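Local coordinates for alpha-1,3-glucanase (Paenibacillus glycanilyticus, PDB 6K0P), which probably hydrolyses the alpha-1,3-glucosidic bonds of alpha-1,3-glucan, as a glycoside hydrolase of family 87 whose catalytic domain binds nigerose, at residues Val55-Thr60 with Ile165-Leu170; Thr319-Arg324 with Val343-Tyr348. The protein carries 1 engineered substitution. All coordinates share one frame; numbering follows the deposited sequence.

The two contacts illustrate how one backbone pattern, the beta ladder, serves different folds. Contact 1 pairs antiparallel strands in the N-terminal beta-sandwich, with four of its six touching residues buried and a calcium ion at one end. Contact 2 joins successive coils of the beta-helix, nearer the centre of the molecule; six of its twelve touching residues are buried and the others partly exposed. The two share no strand, and their centres lie about 31 Å apart. In contact 1 aliphatic groups and a tyrosine stack clothe the ladder, whereas in contact 2 asparagine amides bond from coil to coil where the strands bend.

Contact 1 of 2, residues Val55-Thr60 with Ile165-Leu170; sequences VYLDAT and IYVDLL. With CA (calcium ion), chain J.
Y56 sends its ring off with CG anti to the backbone N (chi1 -179°), whereas Y166 has CG anti to the carbonyl carbon (chi1 -66°), and these two torsions bring the rings together on one face of an antiparallel beta ladder in the N-terminal beta-sandwich. Y56 and Y166 form a non-hydrogen-bonded pair with CA atoms 4.3 Å apart, and their rings make an offset stack whose planes differ by 24°. The overlap is uneven: CD1 of Y56 lies over the centre of the Y166 ring, while OH of Y166 lies over the rim of the Y56 ring. The nearest approach, Y56 CD1 to Y166 CZ, is 3.3 Å, a tight fit.

Hydrogen-bonded pairs flank the tyrosines. V55 and V167 exchange two nearly straight backbone bonds, V167 N to V55 O being 2.8 Å; L57 and I165 exchange another two, of which I165 N to L57 O is the more bent. V55, L57, I165 and V167 turn to the face opposite the tyrosines. There L57 CD1 meets V167 CG2 at 3.8 Å, and L57 CB lies beside CG2 of I165, the two side chains pointing the same way. V64 of strand 63-67 also touches V167, linking this face to the second sheet of the sandwich.

Past V167 the strand runs into a classic beta bulge, with D168 and L169 both opposite R78, whose side chain forms a salt bridge with D168 OD2 and so probably helps to position the carboxylate for calcium. E23, E25, S50 and S53 also bind the ion, to which D168 gives its backbone O at 2.6 Å and its OD1 at 2.3 Å.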
loop_
_atom_site.group_PDB
_atom_site.type_symbol
_atom_site.label_atom_id
_atom_site.label_comp_id
_atom_site.label_asym_id
_atom_site.label_seq_id
_atom_site.Cartn_x
_atom_site.Cartn_y
_atom_site.Cartn_z
ATOM N N VAL A 55 -10.555 -17.363 -7.141
ATOM C CA VAL A 55 -11.493 -18.409 -7.540
ATOM C C VAL A 55 -12.680 -17.736 -8.203
ATOM O O VAL A 55 -13.366 -16.913 -7.583
ATOM C CB VAL A 55 -11.934 -19.291 -6.366
ATOM C CG1 VAL A 55 -12.915 -20.352 -6.866
ATOM C CG2 VAL A 55 -10.724 -19.950 -5.711
ATOM N N TYR A 56 -12.908 -18.078 -9.467
ATOM C CA TYR A 56 -13.974 -17.508 -10.274
ATOM C C TYR A 56 -15.243 -18.324 -10.068
ATOM O O TYR A 56 -15.263 -19.535 -10.330
ATOM C CB TYR A 56 -13.517 -17.594 -11.729
ATOM C CG TYR A 56 -14.416 -17.045 -12.817
ATOM C CD1 TYR A 56 -14.935 -15.753 -12.765
ATOM C CD2 TYR A 56 -14.671 -17.804 -13.948
ATOM C CE1 TYR A 56 -15.715 -15.247 -13.812
ATOM C CE2 TYR A 56 -15.437 -17.314 -14.979
ATOM C CZ TYR A 56 -15.960 -16.046 -14.909
ATOM O OH TYR A 56 -16.714 -15.577 -15.973
ATOM N N LEU A 57 -16.302 -17.665 -9.596
ATOM C CA LEU A 57 -17.612 -18.280 -9.430
ATOM C C LEU A 57 -18.497 -17.772 -10.557
ATOM O O LEU A 57 -18.729 -16.565 -10.677
ATOM C CB LEU A 57 -18.217 -17.932 -8.069
ATOM C CG LEU A 57 -17.322 -18.100 -6.840
ATOM C CD1 LEU A 57 -18.085 -17.706 -5.575
ATOM C CD2 LEU A 57 -16.803 -19.535 -6.733
ATOM N N ASP A 58 -18.992 -18.694 -11.382
ATOM C CA ASP A 58 -19.611 -18.312 -12.643
ATOM C C ASP A 58 -20.901 -19.074 -12.907
ATOM O O ASP A 58 -21.419 -19.026 -14.031
ATOM C CB ASP A 58 -18.605 -18.546 -13.767
ATOM C CG ASP A 58 -19.023 -17.923 -15.074
ATOM O OD1 ASP A 58 -19.702 -16.874 -15.071
ATOM O OD2 ASP A 58 -18.666 -18.513 -16.119
ATOM N N ALA A 59 -21.450 -19.764 -11.913
ATOM C CA ALA A 59 -22.746 -20.397 -12.081
ATOM C C ALA A 59 -23.417 -20.441 -10.724
ATOM O O ALA A 59 -22.742 -20.450 -9.691
ATOM C CB ALA A 59 -22.615 -21.818 -12.656
ATOM N N THR A 60 -24.747 -20.447 -10.733
ATOM C CA THR A 60 -25.487 -20.586 -9.487
ATOM C C THR A 60 -25.051 -21.855 -8.763
ATOM O O THR A 60 -24.950 -22.930 -9.363
ATOM C CB THR A 60 -26.991 -20.604 -9.774
ATOM O OG1 THR A 60 -27.365 -19.356 -10.367
ATOM C CG2 THR A 60 -27.786 -20.792 -8.490
ATOM N N ILE A 165 -18.292 -13.583 -10.384
ATOM C CA ILE A 165 -17.457 -12.877 -9.419
ATOM C C ILE A 165 -16.149 -13.634 -9.244
ATOM O O ILE A 165 -16.138 -14.861 -9.106
ATOM C CB ILE A 165 -18.206 -12.678 -8.083
ATOM C CG1 ILE A 165 -17.337 -11.905 -7.081
ATOM C CG2 ILE A 165 -18.664 -14.018 -7.481
ATOM C CD1 ILE A 165 -18.130 -11.366 -5.895
ATOM N N TYR A 166 -15.037 -12.915 -9.256
ATOM C CA TYR A 166 -13.752 -13.492 -8.879
ATOM C C TYR A 166 -13.546 -13.224 -7.399
ATOM O O TYR A 166 -13.577 -12.070 -6.970
ATOM C CB TYR A 166 -12.611 -12.842 -9.660
ATOM C CG TYR A 166 -12.636 -13.113 -11.147
ATOM C CD1 TYR A 166 -13.413 -12.329 -12.003
ATOM C CD2 TYR A 166 -11.888 -14.147 -11.696
ATOM C CE1 TYR A 166 -13.441 -12.569 -13.354
ATOM C CE2 TYR A 166 -11.908 -14.387 -13.063
ATOM C CZ TYR A 166 -12.679 -13.586 -13.875
ATOM O OH TYR A 166 -12.732 -13.809 -15.235
ATOM N N VAL A 167 -13.346 -14.279 -6.621
ATOM C CA VAL A 167 -13.137 -14.157 -5.180
ATOM C C VAL A 167 -11.644 -14.292 -4.921
ATOM O O VAL A 167 -11.057 -15.352 -5.160
ATOM C CB VAL A 167 -13.934 -15.208 -4.405
ATOM C CG1 VAL A 167 -13.658 -15.082 -2.913
ATOM C CG2 VAL A 167 -15.419 -15.090 -4.696
ATOM N N ASP A 168 -11.024 -13.212 -4.440
ATOM C CA ASP A 168 -9.571 -13.147 -4.307
ATOM C C ASP A 168 -9.112 -13.563 -2.912
ATOM O O ASP A 168 -8.270 -14.458 -2.764
ATOM C CB ASP A 168 -9.108 -11.724 -4.649
ATOM C CG ASP A 168 -7.612 -11.551 -4.562
ATOM O OD1 ASP A 168 -6.903 -12.562 -4.407
ATOM O OD2 ASP A 168 -7.132 -10.403 -4.663
ATOM N N LEU A 169 -9.631 -12.897 -1.884
ATOM C CA LEU A 169 -9.265 -13.176 -0.506
ATOM C C LEU A 169 -10.420 -12.751 0.383
ATOM O O LEU A 169 -11.321 -12.018 -0.035
ATOM C CB LEU A 169 -7.965 -12.453 -0.091
ATOM C CG LEU A 169 -7.934 -10.909 -0.097
ATOM C CD1 LEU A 169 -8.645 -10.282 1.113
ATOM C CD2 LEU A 169 -6.505 -10.394 -0.142
ATOM N N LEU A 170 -10.356 -13.195 1.633
ATOM C CA LEU A 170 -11.306 -12.824 2.671
ATOM C C LEU A 170 -10.525 -12.347 3.885
ATOM O O LEU A 170 -9.629 -13.054 4.359
ATOM C CB LEU A 170 -12.146 -14.050 3.045
ATOM C CG LEU A 170 -13.277 -13.875 4.061
ATOM C CD1 LEU A 170 -14.399 -13.066 3.429
ATOM C CD2 LEU A 170 -13.770 -15.245 4.533
HETATM CA CA CA J . -6.004 -14.610 -3.991
#

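Contact 2 of 2, residues Thr319-Arg324 with Val343-Tyr348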
loop_
_atom_site.group_PDB
_atom_site.type_symbol
_atom_site.label_atom_id
_atom_site.label_comp_id
_atom_site.label_asym_id
_atom_site.label_seq_id
_atom_site.Cartn_x
_atom_site.Cartn_y
_atom_site.Cartn_z
ATOM N N THR A 319 2.828 10.665 14.530
ATOM C CA THR A 319 2.661 9.231 14.736
ATOM C C THR A 319 1.459 8.770 13.930
ATOM O O THR A 319 0.349 9.272 14.131
ATOM C CB THR A 319 2.466 8.904 16.218
ATOM O OG1 THR A 319 3.643 9.283 16.948
ATOM C CG2 THR A 319 2.217 7.412 16.413
ATOM N N PHE A 320 1.690 7.846 13.000
ATOM C CA PHE A 320 0.629 7.144 12.283
ATOM C C PHE A 320 0.743 5.689 12.711
ATOM O O PHE A 320 1.734 5.030 12.392
ATOM C CB PHE A 320 0.828 7.277 10.774
ATOM C CG PHE A 320 0.432 8.619 10.228
ATOM C CD1 PHE A 320 1.268 9.717 10.387
ATOM C CD2 PHE A 320 -0.779 8.792 9.569
ATOM C CE1 PHE A 320 0.905 10.964 9.889
ATOM C CE2 PHE A 320 -1.147 10.038 9.067
ATOM C CZ PHE A 320 -0.305 11.122 9.229
ATOM N N LYS A 321 -0.257 5.191 13.436
ATOM C CA LYS A 321 -0.161 3.877 14.056
ATOM C C LYS A 321 -1.475 3.124 13.916
ATOM O O LYS A 321 -2.548 3.709 14.068
ATOM C CB LYS A 321 0.209 4.022 15.545
ATOM C CG LYS A 321 0.336 2.746 16.349
ATOM C CD LYS A 321 0.586 3.114 17.816
ATOM C CE LYS A 321 0.840 1.886 18.670
ATOM N NZ LYS A 321 1.042 2.259 20.095
ATOM N N ASN A 322 -1.382 1.827 13.615
ATOM C CA ASN A 322 -2.532 0.906 13.625
ATOM C C ASN A 322 -3.583 1.245 12.569
ATOM O O ASN A 322 -4.756 0.897 12.727
ATOM C CB ASN A 322 -3.189 0.799 15.009
ATOM C CG ASN A 322 -2.235 0.309 16.072
ATOM O OD1 ASN A 322 -1.211 -0.315 15.783
ATOM N ND2 ASN A 322 -2.576 0.585 17.325
ATOM N N ASN A 323 -3.185 1.899 11.480
ATOM C CA ASN A 323 -4.137 2.333 10.470
ATOM C C ASN A 323 -4.244 1.313 9.343
ATOM O O ASN A 323 -3.356 0.481 9.134
ATOM C CB ASN A 323 -3.737 3.693 9.893
ATOM C CG ASN A 323 -3.665 4.769 10.960
ATOM O OD1 ASN A 323 -4.645 5.035 11.639
ATOM N ND2 ASN A 323 -2.494 5.379 11.124
ATOM N N ARG A 324 -5.350 1.411 8.602
ATOM C CA ARG A 324 -5.600 0.606 7.409
ATOM C C ARG A 324 -5.826 1.569 6.261
ATOM O O ARG A 324 -6.716 2.421 6.336
ATOM C CB ARG A 324 -6.853 -0.258 7.573
ATOM C CG ARG A 324 -6.976 -0.899 8.919
ATOM C CD ARG A 324 -8.302 -1.621 9.077
ATOM N NE ARG A 324 -8.442 -1.998 10.470
ATOM C CZ ARG A 324 -9.232 -2.962 10.916
ATOM N NH1 ARG A 324 -9.983 -3.648 10.068
ATOM N NH2 ARG A 324 -9.266 -3.231 12.220
ATOM N N VAL A 343 6.955 8.621 13.385
ATOM C CA VAL A 343 6.743 7.224 13.732
ATOM C C VAL A 343 5.600 6.721 12.857
ATOM O O VAL A 343 4.439 7.085 13.068
ATOM C CB VAL A 343 6.421 7.078 15.224
ATOM C CG1 VAL A 343 6.023 5.646 15.564
ATOM C CG2 VAL A 343 7.636 7.511 16.048
ATOM N N ILE A 344 5.934 5.912 11.855
ATOM C CA ILE A 344 4.950 5.285 10.977
ATOM C C ILE A 344 4.985 3.802 11.316
ATOM O O ILE A 344 5.820 3.056 10.791
ATOM C CB ILE A 344 5.282 5.542 9.495
ATOM C CG1 ILE A 344 5.533 7.035 9.249
ATOM C CG2 ILE A 344 4.178 5.003 8.579
ATOM C CD1 ILE A 344 4.388 7.931 9.618
ATOM N N ASP A 345 4.104 3.365 12.216
ATOM C CA ASP A 345 4.234 2.068 12.866
ATOM C C ASP A 345 2.947 1.264 12.764
ATOM O O ASP A 345 1.864 1.768 13.077
ATOM C CB ASP A 345 4.569 2.257 14.345
ATOM C CG ASP A 345 4.707 0.948 15.075
ATOM O OD1 ASP A 345 5.402 0.052 14.554
ATOM O OD2 ASP A 345 4.134 0.814 16.176
ATOM N N ASN A 346 3.068 0.007 12.351
ATOM C CA ASN A 346 1.971 -0.945 12.462
ATOM C C ASN A 346 0.764 -0.526 11.632
ATOM O O ASN A 346 -0.372 -0.526 12.105
ATOM C CB ASN A 346 1.584 -1.227 13.919
ATOM C CG ASN A 346 1.032 -2.621 14.091
ATOM O OD1 ASN A 346 1.728 -3.602 13.823
ATOM N ND2 ASN A 346 -0.227 -2.725 14.512
ATOM N N ASN A 347 1.025 -0.185 10.373
ATOM C CA ASN A 347 -0.011 0.184 9.424
ATOM C C ASN A 347 -0.068 -0.846 8.306
ATOM O O ASN A 347 0.955 -1.412 7.907
ATOM C CB ASN A 347 0.270 1.557 8.829
ATOM C CG ASN A 347 0.352 2.636 9.891
ATOM O OD1 ASN A 347 -0.657 3.012 10.476
ATOM N ND2 ASN A 347 1.556 3.135 10.149
ATOM N N TYR A 348 -1.277 -1.069 7.806
ATOM C CA TYR A 348 -1.545 -2.034 6.749
ATOM C C TYR A 348 -2.094 -1.280 5.551
ATOM O O TYR A 348 -3.054 -0.511 5.688
ATOM C CB TYR A 348 -2.590 -3.060 7.222
ATOM C CG TYR A 348 -3.066 -4.004 6.138
ATOM C CD1 TYR A 348 -4.131 -3.666 5.304
ATOM C CD2 TYR A 348 -2.471 -5.246 5.962
ATOM C CE1 TYR A 348 -4.565 -4.519 4.306
ATOM C CE2 TYR A 348 -2.899 -6.112 4.968
ATOM C CZ TYR A 348 -3.951 -5.744 4.147
ATOM O OH TYR A 348 -4.385 -6.601 3.150
#
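N323 and N347 lie side by side and point the same way, their amide planes only 8° apart, as an asparagine ladder between successive coils of a parallel beta-helix, the fold of the pectate lyase-like clan. Both have CG anti to the carbonyl carbon (chi1 -59° in each), which sets the two amides in line. N347 reaches across with both ends of its amide. N347 OD1 accepts from N323 N at 2.9 Å and, weakly, from N323 ND2, while ND2 gives a straight bond to F320 O, which lies in the amide plane. That carbonyl takes a second donor, D345 N, so two bonds grip it; N347 ND2 approaches from above its plane. N323 passes the pattern on, its OD1 accepting from I301 N and its ND2 donating to V298 O.

N322 and N346 meet differently, with amide planes 84° apart: N346 ND2 donates to N322 OD1 at 2.9 Å, while N346 OD1 accepts from N16 N.

Before the bend, F320 and I344 run alongside each other, and CD1 of I344 touches CD1 of F320 at 3.7 Å. Beyond it the parallel pairing resumes at R324 and Y348, where Y348 N donates to N323 O at 2.9 Å.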